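Local coordinates for protein ferredoxin component of dioxygenase (Sphingobium yanoikuyae, PDB 2I7F) that probably carries electrons on a Rieske-type [2Fe-2S] cluster to the terminal oxygenase of a biphenyl dioxygenase system, at residues A30-D35 and F39-L44. Residues are numbered along the deposited sequence; the frame is centred on the assembly and turned at random.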
ATOM      1  N   ALA A  30       2.031  -0.287   3.261  1.00 16.99           N
ATOM      2  CA  ALA A  30       2.004   0.868   2.404  1.00 16.10           C
ATOM      3  C   ALA A  30       0.582   1.354   2.437  1.00 16.74           C
ATOM      4  O   ALA A  30      -0.329   0.596   2.233  1.00 15.52           O
ATOM      5  CB  ALA A  30       2.403   0.521   1.015  1.00 16.60           C
ATOM      6  N   VAL A  31       0.407   2.650   2.664  1.00 17.18           N
ATOM      7  CA  VAL A  31      -0.909   3.279   2.650  1.00 16.86           C
ATOM      8  C   VAL A  31      -1.008   4.299   1.500  1.00 18.15           C
ATOM      9  O   VAL A  31      -0.127   5.144   1.323  1.00 17.90           O
ATOM     10  CB  VAL A  31      -1.191   3.965   4.003  1.00 18.18           C
ATOM     11  CG1 VAL A  31      -2.644   4.475   4.067  1.00 14.56           C
ATOM     12  CG2 VAL A  31      -0.901   3.010   5.134  1.00 16.47           C
ATOM     13  N   TYR A  32      -2.098   4.199   0.723  1.00 17.67           N
ATOM     14  CA  TYR A  32      -2.318   4.996  -0.455  1.00 17.20           C
ATOM     15  C   TYR A  32      -3.650   5.720  -0.426  1.00 17.71           C
ATOM     16  O   TYR A  32      -4.624   5.233   0.144  1.00 16.27           O
ATOM     17  CB  TYR A  32      -2.320   4.151  -1.715  1.00 16.48           C
ATOM     18  CG  TYR A  32      -1.279   3.095  -1.823  1.00 15.45           C
ATOM     19  CD1 TYR A  32      -1.426   1.895  -1.134  1.00 14.38           C
ATOM     20  CD2 TYR A  32      -0.186   3.228  -2.669  1.00 15.49           C
ATOM     21  CE1 TYR A  32      -0.541   0.899  -1.257  1.00 17.01           C
ATOM     22  CE2 TYR A  32       0.751   2.170  -2.793  1.00 14.45           C
ATOM     23  CZ  TYR A  32       0.553   1.017  -2.096  1.00 15.78           C
ATOM     24  OH  TYR A  32       1.445  -0.062  -2.168  1.00 18.02           O
ATOM     25  N   ASN A  33      -3.675   6.855  -1.121  1.00 17.32           N
ATOM     26  CA  ASN A  33      -4.873   7.597  -1.414  1.00 18.15           C
ATOM     27  C   ASN A  33      -4.973   7.629  -2.945  1.00 18.94           C
ATOM     28  O   ASN A  33      -4.097   8.194  -3.611  1.00 19.58           O
ATOM     29  CB  ASN A  33      -4.761   8.996  -0.799  1.00 18.58           C
ATOM     30  CG  ASN A  33      -5.813  10.007  -1.304  1.00 19.20           C
ATOM     31  OD1 ASN A  33      -6.618   9.737  -2.185  1.00 20.98           O
ATOM     32  ND2 ASN A  33      -5.759  11.202  -0.741  1.00 17.39           N
ATOM     33  N   VAL A  34      -5.996   6.961  -3.475  1.00 18.97           N
ATOM     34  CA  VAL A  34      -6.338   6.958  -4.883  1.00 19.53           C
ATOM     35  C   VAL A  34      -7.628   7.784  -5.048  1.00 20.63           C
ATOM     36  O   VAL A  34      -8.717   7.378  -4.639  1.00 20.38           O
ATOM     37  CB  VAL A  34      -6.519   5.486  -5.427  1.00 20.47           C
ATOM     38  CG1 VAL A  34      -7.056   5.498  -6.877  1.00 19.73           C
ATOM     39  CG2 VAL A  34      -5.194   4.691  -5.324  1.00 16.77           C
ATOM     40  N   ASP A  35      -7.491   8.967  -5.626  1.00 21.99           N
ATOM     41  CA  ASP A  35      -8.628   9.864  -5.873  1.00 21.94           C
ATOM     42  C   ASP A  35      -9.517  10.107  -4.647  1.00 21.84           C
ATOM     43  O   ASP A  35     -10.741  10.207  -4.759  1.00 22.01           O
ATOM     44  CB  ASP A  35      -9.466   9.326  -7.038  1.00 22.88           C
ATOM     45  CG  ASP A  35     -10.391  10.377  -7.632  1.00 24.37           C
ATOM     46  OD1 ASP A  35      -9.984  11.566  -7.731  1.00 29.16           O
ATOM     47  OD2 ASP A  35     -11.543  10.017  -8.006  1.00 32.37           O
ATOM     48  N   PHE A  39      -6.327   2.831   0.485  1.00 18.08           N
ATOM     49  CA  PHE A  39      -6.034   1.428   0.269  1.00 18.36           C
ATOM     50  C   PHE A  39      -4.761   1.137   1.033  1.00 18.23           C
ATOM     51  O   PHE A  39      -3.955   2.051   1.276  1.00 19.69           O
ATOM     52  CB  PHE A  39      -5.898   1.131  -1.249  1.00 17.65           C
ATOM     53  CG  PHE A  39      -7.150   1.465  -2.030  1.00 17.04           C
ATOM     54  CD1 PHE A  39      -7.381   2.763  -2.505  1.00 15.13           C
ATOM     55  CD2 PHE A  39      -8.173   0.512  -2.177  1.00 17.75           C
ATOM     56  CE1 PHE A  39      -8.546   3.073  -3.158  1.00 16.08           C
ATOM     57  CE2 PHE A  39      -9.343   0.820  -2.824  1.00 17.59           C
ATOM     58  CZ  PHE A  39      -9.541   2.106  -3.328  1.00 15.74           C
ATOM     59  N   VAL A  40      -4.611  -0.119   1.453  1.00 19.10           N
ATOM     60  CA  VAL A  40      -3.461  -0.593   2.221  1.00 18.25           C
ATOM     61  C   VAL A  40      -2.981  -1.926   1.596  1.00 17.84           C
ATOM     62  O   VAL A  40      -3.792  -2.850   1.372  1.00 17.30           O
ATOM     63  CB  VAL A  40      -3.783  -0.758   3.751  1.00 17.94           C
ATOM     64  CG1 VAL A  40      -2.572  -1.360   4.558  1.00 14.52           C
ATOM     65  CG2 VAL A  40      -4.209   0.606   4.353  1.00 19.17           C
ATOM     66  N   THR A  41      -1.683  -1.968   1.293  1.00 17.34           N
ATOM     67  CA  THR A  41      -0.989  -3.156   0.793  1.00 17.61           C
ATOM     68  C   THR A  41       0.260  -3.428   1.636  1.00 17.89           C
ATOM     69  O   THR A  41       0.737  -2.544   2.318  1.00 18.22           O
ATOM     70  CB  THR A  41      -0.571  -3.036  -0.723  1.00 17.95           C
ATOM     71  OG1 THR A  41       0.620  -2.230  -0.886  1.00 16.95           O
ATOM     72  CG2 THR A  41      -1.697  -2.490  -1.591  1.00 16.01           C
ATOM     73  N   ASP A  42       0.792  -4.646   1.598  1.00 17.99           N
ATOM     74  CA  ASP A  42       2.193  -4.838   1.960  1.00 17.82           C
ATOM     75  C   ASP A  42       3.114  -3.858   1.197  1.00 17.71           C
ATOM     76  O   ASP A  42       2.843  -3.469   0.076  1.00 19.17           O
ATOM     77  CB  ASP A  42       2.641  -6.272   1.713  1.00 18.09           C
ATOM     78  CG  ASP A  42       2.162  -7.230   2.793  1.00 18.73           C
ATOM     79  OD1 ASP A  42       1.572  -6.767   3.792  1.00 19.92           O
ATOM     80  OD2 ASP A  42       2.367  -8.450   2.634  1.00 19.16           O
ATOM     81  N   ASN A  43       4.172  -3.409   1.844  1.00 17.07           N
ATOM     82  CA  ASN A  43       5.117  -2.475   1.213  1.00 15.73           C
ATOM     83  C   ASN A  43       6.257  -3.191   0.441  1.00 16.28           C
ATOM     84  O   ASN A  43       6.745  -2.672  -0.577  1.00 16.52           O
ATOM     85  CB  ASN A  43       5.695  -1.565   2.301  1.00 14.84           C
ATOM     86  CG  ASN A  43       6.165  -0.256   1.806  1.00 15.17           C
ATOM     87  OD1 ASN A  43       6.759   0.542   2.574  1.00 20.54           O
ATOM     88  ND2 ASN A  43       5.921   0.020   0.535  1.00 13.70           N
ATOM     89  N   LEU A  44       6.699  -4.354   0.925  1.00 15.97           N
ATOM     90  CA  LEU A  44       7.765  -5.083   0.261  1.00 15.25           C
ATOM     91  C   LEU A  44       7.246  -5.625  -1.095  1.00 16.96           C
ATOM     92  O   LEU A  44       6.329  -6.445  -1.140  1.00 17.13           O
ATOM     93  CB  LEU A  44       8.319  -6.256   1.138  1.00 15.59           C
ATOM     94  CG  LEU A  44       9.668  -6.868   0.697  1.00 15.12           C
ATOM     95  CD1 LEU A  44      10.840  -5.868   0.926  1.00 14.23           C
ATOM     96  CD2 LEU A  44       9.951  -8.208   1.379  1.00 12.98           C
TER
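The antiparallel beta hairpin of strands 29-34 and 37-42, neighbours in the six-stranded sheet of this Rieske domain, brings Ala30, Val31 and Tyr32 opposite Thr41, Val40 and Phe39. Ala30 and Thr41 form one hydrogen-bonded pair, Ala30 N to Thr41 O at 2.8 Å and Thr41 N to Ala30 O. Tyr32 and Phe39 form the other, Tyr32 N reaching Phe39 O at 2.9 Å and Phe39 N returning to Tyr32 O. Between them the pair Val31-Val40 is non-hydrogen-bonded, and both CA-H groups point to carbonyls of the neighbouring pairs, Val40 CA to Ala30 O (3.4 Å) and Val31 CA to Phe39 O. These two valines stand side by side, CG2 to CG2 at 4.2 Å; branched and apolar, they suit an extended backbone and the buried face where both meet Val99 of strand 98-102.

The other face carries Ala30, Tyr32, Phe39 and Thr41. The small Ala30 leaves room for Asn43 to pack against its methyl group. Near the turn, Val34 CB approaches Phe39 CE1 obliquely at 3.9 Å; the flat apolar Phe39 ring suits contact with both Val34 and Ile73, which also touches Tyr32. With CG beside its own backbone N (chi1 -42°), the Tyr32 ring runs diagonally over to the partner strand, its edge passing Phe39 O; tyrosine is long enough to carry its hydroxyl to Thr41. An alanine in place of Tyr32 is likely to leave a gap between Ile73 and Thr41 and deprive the threonine hydroxyl of its donor. Threonine suits this place because its methyl CG2 lies 3.6 Å from Tyr32 CE1 while its hydroxyl both accepts and donates: Tyr32 OH gives its proton to Thr41 OG1 at 2.7 Å, and Thr41 OG1 passes its own to Asp42 O from above the carbonyl plane.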